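Local coordinates for putative glycosylhydrolase (Parabacteroides distasonis, PDB 3S5Q), which is probably a hydrolase of the 3-keto-disaccharide hydrolase family, built on a concanavalin A-like fold, whose substrate is not established, at residues E67-V72 with N203-N208; S35-F40 with A49-W54; G119-N124 with V157-A162; S76-Y81 with M138-K143. One frame throughout, in Å; residues are numbered along the deposited sequence. Where two conformers were deposited one is given.

Contact 1. Residues E67-V72 with N203-N208; sequences EFKTDV and NIWFRN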
loop_
_atom_site.group_PDB
_atom_site.type_symbol
_atom_site.label_atom_id
_atom_site.label_comp_id
_atom_site.label_asym_id
_atom_site.label_seq_id
_atom_site.Cartn_x
_atom_site.Cartn_y
_atom_site.Cartn_z
ATOM N N GLU A 67 2.969 7.445 4.924
ATOM C CA GLU A 67 2.934 6.960 6.281
ATOM C C GLU A 67 1.559 6.428 6.614
ATOM O O GLU A 67 0.551 6.905 6.086
ATOM C CB GLU A 67 3.326 8.064 7.248
ATOM C CG GLU A 67 4.696 8.639 6.942
ATOM C CD GLU A 67 5.334 9.373 8.123
ATOM O OE1 GLU A 67 4.658 9.517 9.161
ATOM O OE2 GLU A 67 6.505 9.819 7.969
ATOM N N PHE A 68 1.512 5.384 7.423
ATOM C CA PHE A 68 0.231 4.857 7.885
ATOM C C PHE A 68 0.367 4.437 9.313
ATOM O O PHE A 68 1.449 4.080 9.743
ATOM C CB PHE A 68 -0.263 3.678 7.013
ATOM C CG PHE A 68 0.566 2.417 7.122
ATOM C CD1 PHE A 68 0.326 1.487 8.135
ATOM C CD2 PHE A 68 1.573 2.129 6.175
ATOM C CE1 PHE A 68 1.103 0.353 8.240
ATOM C CE2 PHE A 68 2.341 0.991 6.270
ATOM C CZ PHE A 68 2.086 0.084 7.302
ATOM N N LYS A 69 -0.734 4.521 10.050
ATOM C CA LYS A 69 -0.804 4.125 11.448
ATOM C C LYS A 69 -1.923 3.090 11.551
ATOM O O LYS A 69 -2.985 3.253 10.937
ATOM C CB LYS A 69 -1.130 5.335 12.326
ATOM C CG LYS A 69 -1.303 5.003 13.802
ATOM C CD LYS A 69 -1.730 6.201 14.600
ATOM C CE LYS A 69 -0.572 7.113 14.941
ATOM N NZ LYS A 69 -0.850 7.902 16.157
ATOM N N THR A 70 -1.686 2.017 12.295
ATOM C CA THR A 70 -2.694 0.973 12.478
ATOM C C THR A 70 -3.318 1.106 13.863
ATOM O O THR A 70 -2.802 1.798 14.737
ATOM C CB THR A 70 -2.099 -0.489 12.337
ATOM O OG1 THR A 70 -1.229 -0.751 13.444
ATOM C CG2 THR A 70 -1.345 -0.678 11.045
ATOM N N ASP A 71 -4.448 0.445 14.033
ATOM C CA ASP A 71 -4.970 0.080 15.373
ATOM C C ASP A 71 -4.992 -1.442 15.427
ATOM O O ASP A 71 -4.627 -2.123 14.452
ATOM C CB ASP A 71 -6.374 0.649 15.604
ATOM C CG ASP A 71 -6.767 0.716 17.100
ATOM O OD1 ASP A 71 -6.071 0.130 17.996
ATOM O OD2 ASP A 71 -7.808 1.336 17.375
ATOM N N VAL A 72 -5.386 -1.994 16.564
ATOM C CA VAL A 72 -5.501 -3.440 16.692
ATOM C C VAL A 72 -6.274 -4.059 15.510
ATOM O O VAL A 72 -7.436 -3.724 15.241
ATOM C CB VAL A 72 -6.112 -3.828 18.070
ATOM C CG1 VAL A 72 -7.577 -3.313 18.220
ATOM C CG2 VAL A 72 -6.005 -5.321 18.292
ATOM N N ASN A 203 -9.616 0.907 12.550
ATOM C CA ASN A 203 -9.337 2.053 11.720
ATOM C C ASN A 203 -7.941 2.084 11.124
ATOM O O ASN A 203 -7.001 1.547 11.693
ATOM C CB ASN A 203 -9.588 3.313 12.520
ATOM C CG ASN A 203 -11.049 3.541 12.757
ATOM O OD1 ASN A 203 -11.890 3.415 11.845
ATOM N ND2 ASN A 203 -11.378 3.840 13.990
ATOM N N ILE A 204 -7.843 2.737 9.970
ATOM C CA ILE A 204 -6.575 2.988 9.295
ATOM C C ILE A 204 -6.416 4.505 9.156
ATOM O O ILE A 204 -7.378 5.171 8.818
ATOM C CB ILE A 204 -6.513 2.276 7.865
ATOM C CG1 ILE A 204 -5.163 2.475 7.213
ATOM C CG2 ILE A 204 -7.623 2.761 6.879
ATOM C CD1 ILE A 204 -4.011 1.869 7.932
ATOM N N TRP A 205 -5.213 5.035 9.406
ATOM C CA TRP A 205 -4.925 6.469 9.176
ATOM C C TRP A 205 -3.727 6.583 8.249
ATOM O O TRP A 205 -2.765 5.824 8.400
ATOM C CB TRP A 205 -4.633 7.217 10.493
ATOM C CG TRP A 205 -5.743 7.172 11.482
ATOM C CD1 TRP A 205 -6.744 8.090 11.625
ATOM C CD2 TRP A 205 -5.970 6.166 12.480
ATOM N NE1 TRP A 205 -7.594 7.705 12.624
ATOM C CE2 TRP A 205 -7.141 6.533 13.179
ATOM C CE3 TRP A 205 -5.305 4.988 12.848
ATOM C CZ2 TRP A 205 -7.659 5.770 14.253
ATOM C CZ3 TRP A 205 -5.826 4.222 13.942
ATOM C CH2 TRP A 205 -6.988 4.628 14.613
ATOM N N PHE A 206 -3.784 7.529 7.313
ATOM C CA PHE A 206 -2.651 7.819 6.404
ATOM C C PHE A 206 -2.222 9.277 6.556
ATOM O O PHE A 206 -3.040 10.132 6.921
ATOM C CB PHE A 206 -3.059 7.622 4.946
ATOM C CG PHE A 206 -3.412 6.221 4.593
ATOM C CD1 PHE A 206 -4.736 5.756 4.701
ATOM C CD2 PHE A 206 -2.440 5.350 4.109
ATOM C CE1 PHE A 206 -5.071 4.421 4.322
ATOM C CE2 PHE A 206 -2.771 4.029 3.728
ATOM C CZ PHE A 206 -4.067 3.571 3.825
ATOM N N ARG A 207 -0.940 9.544 6.293
ATOM C CA ARG A 207 -0.464 10.910 6.148
ATOM C C ARG A 207 0.780 10.996 5.269
ATOM O O ARG A 207 1.446 9.976 4.952
ATOM C CB ARG A 207 -0.192 11.569 7.501
ATOM C CG ARG A 207 1.136 11.151 8.151
ATOM C CD ARG A 207 1.261 11.663 9.601
ATOM N NE ARG A 207 2.584 11.319 10.126
ATOM C CZ ARG A 207 3.132 11.801 11.231
ATOM N NH1 ARG A 207 2.499 12.692 11.990
ATOM N NH2 ARG A 207 4.328 11.373 11.579
ATOM N N ASN A 208 1.082 12.239 4.886
ATOM C CA ASN A 208 2.257 12.539 4.069
ATOM C C ASN A 208 2.448 11.606 2.858
ATOM O O ASN A 208 3.548 11.090 2.615
ATOM C CB ASN A 208 3.547 12.559 4.909
ATOM C CG ASN A 208 4.625 13.443 4.256
ATOM O OD1 ASN A 208 4.304 14.294 3.424
ATOM N ND2 ASN A 208 5.875 13.264 4.646
HETATM O O HOH W 1 7.056 10.903 5.693
HETATM O O HOH W 2 -9.491 1.035 15.166
#
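Arg207 grips Glu67 side-on: NE lies 2.9 Å from Glu67 OE1, and NH2 donates to the same oxygen over 3.1 Å. OE1 sits within 1° of the guanidinium plane, at its edge, yet the carboxylate plane is turned 48° against it, so NE meets this oxygen from above the carboxylate while NH2 comes in on the syn side. The other carboxylate oxygen, OE2, is tied through a water to ND2 of Asn208, whose OD1 is taken by Gln210 NE2. With CG of Arg207 set between its backbone N and carbonyl carbon (chi1 78°) and the chain then extended to NE, the head group reaches the glutamate. Beneath, the backbones pair antiparallel. Glu67 and Arg207 exchange two N-H...O bonds, and Lys69 and Trp205 form the next hydrogen-bonded pair, Lys69 N to Trp205 O measuring 2.9 Å. On the face carrying Glu67, the Trp205 indole edge meets Lys69 O and, through CZ3, Asp71 CB at 4.0 Å; Lys69 CG lies 4.1 Å from Trp205 CE3. On the other face Phe68 CB packs on Phe206 CD2 at 4.0 Å, and Ile204 CD1 touches Phe68 CB. Strand 135-143 pairs with the far edge of strand 62-70, and its Trp135 lies over the face of Glu67, making a cation-pi contact with Arg207. Strand 44-47 pairs with strand 204-213; Ile97 of strand 93-98, in the facing sheet, packs on Phe68, Ile204 and Phe206.

Contact 2. Residues S35-F40 with A49-W54; sequences SSVWTF and ADQSIW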
loop_
_atom_site.group_PDB
_atom_site.type_symbol
_atom_site.label_atom_id
_atom_site.label_comp_id
_atom_site.label_asym_id
_atom_site.label_seq_id
_atom_site.Cartn_x
_atom_site.Cartn_y
_atom_site.Cartn_z
ATOM N N SER A 35 -17.431 10.963 0.017
ATOM C CA SER A 35 -17.154 11.928 1.068
ATOM C C SER A 35 -17.704 11.520 2.437
ATOM O O SER A 35 -17.314 12.095 3.463
ATOM C CB SER A 35 -17.668 13.316 0.682
ATOM O OG SER A 35 -19.060 13.285 0.460
ATOM N N SER A 36 -18.576 10.521 2.476
ATOM C CA SER A 36 -19.084 9.983 3.742
ATOM C C SER A 36 -18.093 8.974 4.337
ATOM O O SER A 36 -18.207 8.594 5.514
ATOM C CB SER A 36 -20.479 9.348 3.559
ATOM O OG SER A 36 -20.424 8.005 3.093
ATOM N N VAL A 37 -17.112 8.540 3.531
ATOM C CA VAL A 37 -16.154 7.525 3.961
ATOM C C VAL A 37 -14.800 8.129 4.287
ATOM O O VAL A 37 -14.207 7.829 5.331
ATOM C CB VAL A 37 -15.959 6.395 2.879
ATOM C CG1 VAL A 37 -14.881 5.365 3.357
ATOM C CG2 VAL A 37 -17.287 5.690 2.581
ATOM N N TRP A 38 -14.292 8.959 3.393
ATOM C CA TRP A 38 -12.959 9.506 3.563
ATOM C C TRP A 38 -13.000 10.954 3.998
ATOM O O TRP A 38 -13.736 11.760 3.415
ATOM C CB TRP A 38 -12.164 9.387 2.262
ATOM C CG TRP A 38 -11.858 7.976 1.954
ATOM C CD1 TRP A 38 -12.670 7.094 1.314
ATOM C CD2 TRP A 38 -10.666 7.256 2.289
ATOM N NE1 TRP A 38 -12.083 5.875 1.233
ATOM C CE2 TRP A 38 -10.826 5.947 1.784
ATOM C CE3 TRP A 38 -9.468 7.599 2.940
ATOM C CZ2 TRP A 38 -9.847 4.960 1.931
ATOM C CZ3 TRP A 38 -8.476 6.615 3.087
ATOM C CH2 TRP A 38 -8.685 5.302 2.575
ATOM N N THR A 39 -12.212 11.280 5.018
ATOM C CA THR A 39 -11.970 12.672 5.391
ATOM C C THR A 39 -10.471 12.939 5.445
ATOM O O THR A 39 -9.693 12.041 5.716
ATOM C CB THR A 39 -12.567 12.998 6.754
ATOM O OG1 THR A 39 -12.059 12.061 7.711
ATOM C CG2 THR A 39 -14.141 12.940 6.712
ATOM N N PHE A 40 -10.092 14.195 5.217
ATOM C CA PHE A 40 -8.699 14.646 5.260
ATOM C C PHE A 40 -8.738 15.827 6.203
ATOM O O PHE A 40 -9.142 16.913 5.814
ATOM C CB PHE A 40 -8.248 15.065 3.853
ATOM C CG PHE A 40 -6.749 15.209 3.668
ATOM C CD1 PHE A 40 -5.831 14.635 4.544
ATOM C CD2 PHE A 40 -6.269 15.872 2.544
ATOM C CE1 PHE A 40 -4.465 14.761 4.328
ATOM C CE2 PHE A 40 -4.905 16.001 2.304
ATOM C CZ PHE A 40 -3.999 15.445 3.199
ATOM N N ALA A 49 -15.339 3.218 6.395
ATOM C CA ALA A 49 -15.972 2.055 5.774
ATOM C C ALA A 49 -14.993 1.437 4.823
ATOM O O ALA A 49 -13.941 2.028 4.550
ATOM C CB ALA A 49 -17.233 2.466 5.026
ATOM N N ASP A 50 -15.369 0.281 4.276
ATOM C CA ASP A 50 -14.568 -0.439 3.304
ATOM C C ASP A 50 -14.898 0.008 1.877
ATOM O O ASP A 50 -15.342 -0.802 1.047
ATOM C CB ASP A 50 -14.799 -1.961 3.453
ATOM C CG ASP A 50 -13.769 -2.800 2.717
ATOM O OD1 ASP A 50 -12.741 -2.267 2.231
ATOM O OD2 ASP A 50 -13.970 -4.033 2.641
ATOM N N GLN A 51 -14.631 1.290 1.587
ATOM C CA GLN A 51 -14.628 1.806 0.213
ATOM C C GLN A 51 -13.313 2.546 0.005
ATOM O O GLN A 51 -12.799 3.160 0.950
ATOM C CB GLN A 51 -15.809 2.751 -0.037
ATOM C CG GLN A 51 -17.201 2.204 0.291
ATOM C CD GLN A 51 -17.627 1.055 -0.627
ATOM O OE1 GLN A 51 -17.259 0.993 -1.811
ATOM N NE2 GLN A 51 -18.436 0.148 -0.084
ATOM N N SER A 52 -12.764 2.485 -1.215
ATOM C CA SER A 52 -11.418 3.004 -1.449
ATOM C C SER A 52 -11.430 4.456 -1.925
ATOM O O SER A 52 -12.484 5.000 -2.309
ATOM C CB SER A 52 -10.668 2.127 -2.455
ATOM O OG SER A 52 -11.312 2.179 -3.704
ATOM N N ILE A 53 -10.258 5.081 -1.856
ATOM C CA ILE A 53 -10.029 6.423 -2.414
ATOM C C ILE A 53 -9.030 6.289 -3.557
ATOM O O ILE A 53 -8.024 5.581 -3.430
ATOM C CB ILE A 53 -9.586 7.498 -1.353
ATOM C CG1 ILE A 53 -9.422 8.877 -1.991
ATOM C CG2 ILE A 53 -8.306 7.165 -0.652
ATOM C CD1 ILE A 53 -9.431 9.989 -0.969
ATOM N N TRP A 54 -9.321 6.955 -4.683
ATOM C CA TRP A 54 -8.558 6.779 -5.912
ATOM C C TRP A 54 -8.076 8.096 -6.494
ATOM O O TRP A 54 -8.739 9.130 -6.380
ATOM C CB TRP A 54 -9.421 6.137 -6.997
ATOM C CG TRP A 54 -9.985 4.832 -6.653
ATOM C CD1 TRP A 54 -11.252 4.581 -6.244
ATOM C CD2 TRP A 54 -9.316 3.563 -6.713
ATOM N NE1 TRP A 54 -11.427 3.222 -6.045
ATOM C CE2 TRP A 54 -10.263 2.575 -6.354
ATOM C CE3 TRP A 54 -8.018 3.157 -7.089
ATOM C CZ2 TRP A 54 -9.947 1.221 -6.304
ATOM C CZ3 TRP A 54 -7.708 1.800 -7.050
ATOM C CH2 TRP A 54 -8.668 0.850 -6.645
#
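The indole of Trp38 lies against Ile53, whose CG2 methyl stands 3.5 Å from the centroid of the six-membered ring and only 2° off its normal. This is a CH-pi contact square over the face. Ile53 CB continues the overlap toward the five-membered ring, reaching Trp38 CD2 at 3.8 Å. The methyl is aimed at the ring because CG1 of Ile53 is anti to its backbone N (chi1 -178°), which sets CG2 between N and the carbonyl carbon. The polar edge of the same indole is also engaged: Trp38 NE1 donates to Gln51 O at 2.8 Å. That bond is bent, and the donor stands 40° out of the carbonyl plane. The ring is engaged at its face by Ile53 and at its N-H by Gln51 O. Beside it, the two methyls of Val37 rest on the loop that leads into strand 53-55. CG1 meets Ala49 O at 3.7 Å, whereas CG2 lies 4.0 Å from Ala49 CB and near Gln51 CG, the Gln51 chain crossing the valine at about a right angle. Asp50, between these two residues, centres an inverse gamma turn. Leu195 of strand 192-195 touches both Trp38 and Ile53. Strand 38-41 belongs to one sheet and strand 53-55 to the other, so the tryptophan and isoleucine close one part of the sheet-to-sheet interface of a concanavalin A-like beta sandwich.

Contact 3. Residues G119-N124 with V157-A162; sequences GHKGAN and VSANLA. With EDO (1,2-ethanediol), chain E.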
loop_
_atom_site.group_PDB
_atom_site.type_symbol
_atom_site.label_atom_id
_atom_site.label_comp_id
_atom_site.label_asym_id
_atom_site.label_seq_id
_atom_site.Cartn_x
_atom_site.Cartn_y
_atom_site.Cartn_z
ATOM N N GLY A 119 -1.072 -11.933 -1.717
ATOM C CA GLY A 119 -1.411 -13.222 -2.358
ATOM C C GLY A 119 -0.359 -13.744 -3.331
ATOM O O GLY A 119 -0.504 -14.875 -3.843
ATOM N N HIS A 120 0.718 -12.966 -3.539
ATOM C CA HIS A 120 1.769 -13.276 -4.499
ATOM C C HIS A 120 3.197 -13.354 -3.935
ATOM O O HIS A 120 3.973 -14.238 -4.327
ATOM C CB HIS A 120 1.733 -12.257 -5.697
ATOM C CG HIS A 120 0.426 -12.293 -6.457
ATOM N ND1 HIS A 120 -0.763 -11.808 -5.930
ATOM C CD2 HIS A 120 0.119 -12.791 -7.688
ATOM C CE1 HIS A 120 -1.740 -12.011 -6.803
ATOM N NE2 HIS A 120 -1.228 -12.587 -7.892
ATOM N N LYS A 121 3.577 -12.398 -3.100
ATOM C CA LYS A 121 4.914 -12.406 -2.488
ATOM C C LYS A 121 4.916 -11.655 -1.167
ATOM O O LYS A 121 4.513 -10.471 -1.106
ATOM C CB LYS A 121 5.971 -11.820 -3.439
ATOM C CG LYS A 121 7.398 -11.941 -2.806
ATOM C CD LYS A 121 8.494 -11.918 -3.771
ATOM C CE LYS A 121 9.803 -12.458 -3.171
ATOM N NZ LYS A 121 11.012 -12.130 -4.072
ATOM N N GLY A 122 5.355 -12.356 -0.112
ATOM C CA GLY A 122 5.424 -11.794 1.235
ATOM C C GLY A 122 6.733 -11.080 1.590
ATOM O O GLY A 122 7.690 -11.081 0.825
ATOM N N ALA A 123 6.773 -10.493 2.790
ATOM C CA ALA A 123 7.968 -9.815 3.283
ATOM C C ALA A 123 9.141 -10.780 3.557
ATOM O O ALA A 123 8.957 -11.971 3.904
ATOM C CB ALA A 123 7.650 -8.977 4.528
ATOM N N ASN A 124 10.358 -10.276 3.397
ATOM C CA ASN A 124 11.509 -11.123 3.678
ATOM C C ASN A 124 11.814 -11.240 5.179
ATOM O O ASN A 124 12.691 -12.023 5.584
ATOM C CB ASN A 124 12.722 -10.748 2.825
ATOM C CG ASN A 124 13.220 -9.335 3.043
ATOM O OD1 ASN A 124 12.877 -8.646 4.027
ATOM N ND2 ASN A 124 14.054 -8.879 2.095
ATOM N N VAL A 157 10.478 -6.356 0.130
ATOM C CA VAL A 157 9.986 -7.044 -1.062
ATOM C C VAL A 157 10.661 -6.487 -2.281
ATOM O O VAL A 157 10.803 -5.277 -2.434
ATOM C CB VAL A 157 8.399 -6.971 -1.216
ATOM C CG1 VAL A 157 7.877 -7.780 -2.468
ATOM C CG2 VAL A 157 7.709 -7.412 0.023
ATOM N N SER A 158 11.102 -7.396 -3.137
ATOM C CA SER A 158 11.597 -7.061 -4.469
ATOM C C SER A 158 11.000 -8.149 -5.345
ATOM O O SER A 158 11.176 -9.344 -5.070
ATOM C CB SER A 158 13.117 -7.071 -4.546
ATOM O OG SER A 158 13.562 -6.488 -5.774
ATOM N N ALA A 159 10.252 -7.746 -6.358
ATOM C CA ALA A 159 9.572 -8.691 -7.211
ATOM C C ALA A 159 9.574 -8.215 -8.661
ATOM O O ALA A 159 9.395 -7.019 -8.951
ATOM C CB ALA A 159 8.119 -8.951 -6.641
ATOM N N ASN A 160 9.855 -9.146 -9.573
ATOM C CA ASN A 160 9.729 -8.890 -11.006
ATOM C C ASN A 160 8.468 -9.619 -11.507
ATOM O O ASN A 160 8.429 -10.868 -11.521
ATOM C CB ASN A 160 10.979 -9.394 -11.706
ATOM C CG ASN A 160 10.886 -9.328 -13.214
ATOM O OD1 ASN A 160 9.992 -8.680 -13.799
ATOM N ND2 ASN A 160 11.835 -9.996 -13.867
ATOM N N LEU A 161 7.448 -8.831 -11.870
ATOM C CA LEU A 161 6.115 -9.352 -12.165
ATOM C C LEU A 161 6.144 -10.294 -13.358
ATOM O O LEU A 161 5.273 -11.138 -13.487
ATOM C CB LEU A 161 5.083 -8.231 -12.399
ATOM C CG LEU A 161 4.719 -7.300 -11.212
ATOM C CD1 LEU A 161 3.701 -6.276 -11.722
ATOM C CD2 LEU A 161 4.205 -8.028 -9.967
ATOM N N ALA A 162 7.188 -10.191 -14.176
ATOM C CA ALA A 162 7.378 -11.098 -15.297
ATOM C C ALA A 162 7.476 -12.571 -14.887
ATOM O O ALA A 162 7.195 -13.426 -15.694
ATOM C CB ALA A 162 8.605 -10.694 -16.127
HETATM C C1 EDO E . 13.937 -8.483 -0.995
HETATM O O1 EDO E . 15.295 -8.045 -1.228
HETATM C C2 EDO E . 13.670 -9.965 -1.303
HETATM O O2 EDO E . 12.289 -10.181 -1.662
#
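From its CB, which points toward strand 154-160, Lys121 runs out almost fully extended, CG opposite the backbone N at chi1 -176°. CG passes Val157 CG1 at 4.2 Å, and CD lies against the methyl of Ala159, with Lys121 CD to Ala159 CB 4.1 Å. CE then comes within 3.9 Å of Ser158 O, and NZ ends the run by donating to Ser158 O at 3.0 Å, nearly in line with the C=O bond (167° at the oxygen). The aliphatic part of the lysine thus packs on two strand residues while its ammonium takes the carbonyl of the residue between them. Strand 154-160 pairs with strand 146-151 in the larger sheet of the beta sandwich, and the loop between strands 93-98 and 135-143 lies beside it here. Within this loop His120 and Lys121 form a classic beta bulge opposite Ile117. Further along, Gly122 O and Ala123 CA approach Val157 CG2, the oxygen at 3.8 Å, and Asn124 ND2 bonds to His155 O. A 1,2-ethanediol, probably from the crystallisation liquor, sits by the lysine tip: both Lys121 NZ and Ser158 N make weak, long hydrogen bonds to its O2, 3.4 Å each. Ser158 OG turns instead to Asp148. At the end of the strand, Asn160 OD1 accepts from Ala162 N over 3.2 Å, forming an Asx turn at the entry to a short 3-10 segment.

Contact 4. Residues S76-Y81 with M138-K143; sequences SGVVIY and MIITAK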
loop_
_atom_site.group_PDB
_atom_site.type_symbol
_atom_site.label_atom_id
_atom_site.label_comp_id
_atom_site.label_asym_id
_atom_site.label_seq_id
_atom_site.Cartn_x
_atom_site.Cartn_y
_atom_site.Cartn_z
ATOM N N SER A 76 -6.170 -3.083 5.476
ATOM C CA SER A 76 -6.297 -2.039 4.449
ATOM C C SER A 76 -5.213 -2.365 3.395
ATOM O O SER A 76 -4.782 -3.525 3.273
ATOM C CB SER A 76 -6.106 -0.661 5.108
ATOM O OG SER A 76 -6.213 0.446 4.204
ATOM N N GLY A 77 -4.744 -1.367 2.669
ATOM C CA GLY A 77 -3.685 -1.563 1.687
ATOM C C GLY A 77 -3.581 -0.429 0.681
ATOM O O GLY A 77 -4.390 0.516 0.686
ATOM N N VAL A 78 -2.561 -0.523 -0.174
ATOM C CA VAL A 78 -2.316 0.435 -1.222
ATOM C C VAL A 78 -2.458 -0.344 -2.525
ATOM O O VAL A 78 -1.926 -1.436 -2.666
ATOM C CB VAL A 78 -0.909 1.057 -1.129
ATOM C CG1 VAL A 78 -0.695 2.093 -2.284
ATOM C CG2 VAL A 78 -0.691 1.690 0.250
ATOM N N VAL A 79 -3.212 0.226 -3.455
ATOM C CA VAL A 79 -3.508 -0.405 -4.708
ATOM C C VAL A 79 -2.804 0.362 -5.846
ATOM O O VAL A 79 -2.941 1.580 -5.982
ATOM C CB VAL A 79 -5.048 -0.435 -4.910
ATOM C CG1 VAL A 79 -5.422 -1.053 -6.296
ATOM C CG2 VAL A 79 -5.768 -1.179 -3.725
ATOM N N ILE A 80 -2.034 -0.346 -6.661
ATOM C CA ILE A 80 -1.370 0.288 -7.790
ATOM C C ILE A 80 -1.773 -0.423 -9.084
ATOM O O ILE A 80 -2.377 -1.502 -9.052
ATOM C CB ILE A 80 0.158 0.321 -7.612
ATOM C CG1 ILE A 80 0.749 -1.114 -7.607
ATOM C CG2 ILE A 80 0.512 1.137 -6.340
ATOM C CD1 ILE A 80 2.281 -1.253 -7.674
ATOM N N TYR A 81 -1.493 0.238 -10.193
ATOM C CA TYR A 81 -1.733 -0.299 -11.513
ATOM C C TYR A 81 -3.212 -0.690 -11.709
ATOM O O TYR A 81 -3.518 -1.700 -12.340
ATOM C CB TYR A 81 -0.824 -1.482 -11.734
ATOM C CG TYR A 81 0.680 -1.216 -11.675
ATOM C CD1 TYR A 81 1.218 0.079 -11.705
ATOM C CD2 TYR A 81 1.577 -2.293 -11.761
ATOM C CE1 TYR A 81 2.608 0.292 -11.726
ATOM C CE2 TYR A 81 2.938 -2.093 -11.792
ATOM C CZ TYR A 81 3.452 -0.808 -11.779
ATOM O OH TYR A 81 4.814 -0.647 -11.823
HETATM N N MSE A 138 6.115 3.631 4.478
HETATM C CA MSE A 138 6.173 2.625 3.410
HETATM C C MSE A 138 6.481 3.322 2.110
HETATM O O MSE A 138 5.910 4.367 1.827
HETATM C CB MSE A 138 4.838 1.860 3.308
HETATM C CG MSE A 138 4.617 1.026 2.030
HETATM SE SE MSE A 138 2.838 0.149 2.087
HETATM C CE MSE A 138 3.558 -1.282 3.010
ATOM N N ILE A 139 7.424 2.776 1.360
ATOM C CA ILE A 139 7.844 3.377 0.094
ATOM C C ILE A 139 7.723 2.281 -0.966
ATOM O O ILE A 139 8.326 1.206 -0.842
ATOM C CB ILE A 139 9.277 3.939 0.135
ATOM C CG1 ILE A 139 9.460 4.827 1.391
ATOM C CG2 ILE A 139 9.589 4.753 -1.168
ATOM C CD1 ILE A 139 10.888 5.268 1.610
ATOM N N ILE A 140 6.869 2.528 -1.939
ATOM C CA ILE A 140 6.598 1.572 -3.035
ATOM C C ILE A 140 7.257 2.131 -4.290
ATOM O O ILE A 140 6.893 3.208 -4.745
ATOM C CB ILE A 140 5.095 1.372 -3.285
ATOM C CG1 ILE A 140 4.380 0.863 -2.009
ATOM C CG2 ILE A 140 4.866 0.453 -4.575
ATOM C CD1 ILE A 140 2.894 1.115 -1.953
ATOM N N THR A 141 8.217 1.395 -4.832
ATOM C CA THR A 141 8.839 1.766 -6.116
ATOM C C THR A 141 8.208 0.847 -7.129
ATOM O O THR A 141 8.286 -0.377 -6.982
ATOM C CB THR A 141 10.380 1.641 -6.138
ATOM O OG1 THR A 141 10.943 2.430 -5.073
ATOM C CG2 THR A 141 10.956 2.132 -7.510
ATOM N N ALA A 142 7.574 1.462 -8.129
ATOM C CA ALA A 142 6.799 0.771 -9.179
ATOM C C ALA A 142 7.365 1.150 -10.525
ATOM O O ALA A 142 6.967 2.153 -11.156
ATOM C CB ALA A 142 5.300 1.146 -9.103
ATOM N N LYS A 143 8.309 0.356 -10.993
ATOM C CA LYS A 143 9.025 0.713 -12.220
ATOM C C LYS A 143 8.756 -0.378 -13.239
ATOM O O LYS A 143 9.427 -1.402 -13.261
ATOM C CB LYS A 143 10.519 0.884 -11.928
ATOM C CG LYS A 143 11.246 1.752 -12.924
ATOM C CD LYS A 143 12.734 1.639 -12.746
ATOM C CE LYS A 143 13.369 2.992 -12.700
ATOM N NZ LYS A 143 14.685 2.947 -11.994
#
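Val78 and Ile140 reach toward each other tip to tip across the core of a beta sandwich, Val78 CG1 meeting Ile140 CD1 at 3.7 Å. Strands 76-80 and 138-143 belong to the two facing sheets; their axes pass 10.3 Å apart and run 15° from parallel, a separation bridged by side chains. Ile140 CD1 also lies close to Val78 CB, so the isoleucine tip butts against the valine's branch point as well as one methyl. The other valine methyl, CG2, turns toward the selenium of Met138, a selenomethionine in this crystal, at 4.3 Å. Further along, Ile80 extends CD1 between Ile140 and the small Ala142, touching Ala142 CB at 4.1 Å and, more distantly, Ile140 CG2. Where Ala142 offers just a methyl, the longer Ile80 and Tyr81 reach in from the facing strand to meet it. Ile80 CD1 stands over the centre of the Tyr81 ring, 4.1 Å above its plane. Leu64 of strand 62-70 and Ile97 of strand 93-98 touch Val78 from the two sheets. Tyr81, where the chain turns a corner, sends its hydroxyl to Gly144 O, and on the way OH passes Ala142 CB at 3.3 Å.

Along the chain contact 2 closes before the others open; contact 1 then spans a long loop within which contacts 3 and 4 are nested, their segments alternating. Contact 1 is strand pairing inside the larger sheet, contacts 2 and 4 join that sheet to the smaller one, and contact 3 lays a loop on the larger sheet's 154-160 strand. Contact 4 is most central, with centres 15 Å from contact 1, 18 Å from contact 2 and 12 Å from contact 3. It touches all three, through Phe68 on Met138, Trp54 on Val79 and Leu161 on Tyr81. Contacts 1 and 2 meet through Phe206 and Trp38. Contacts 2 and 3, 28 Å apart across the chain's centre, are connected through contact 4.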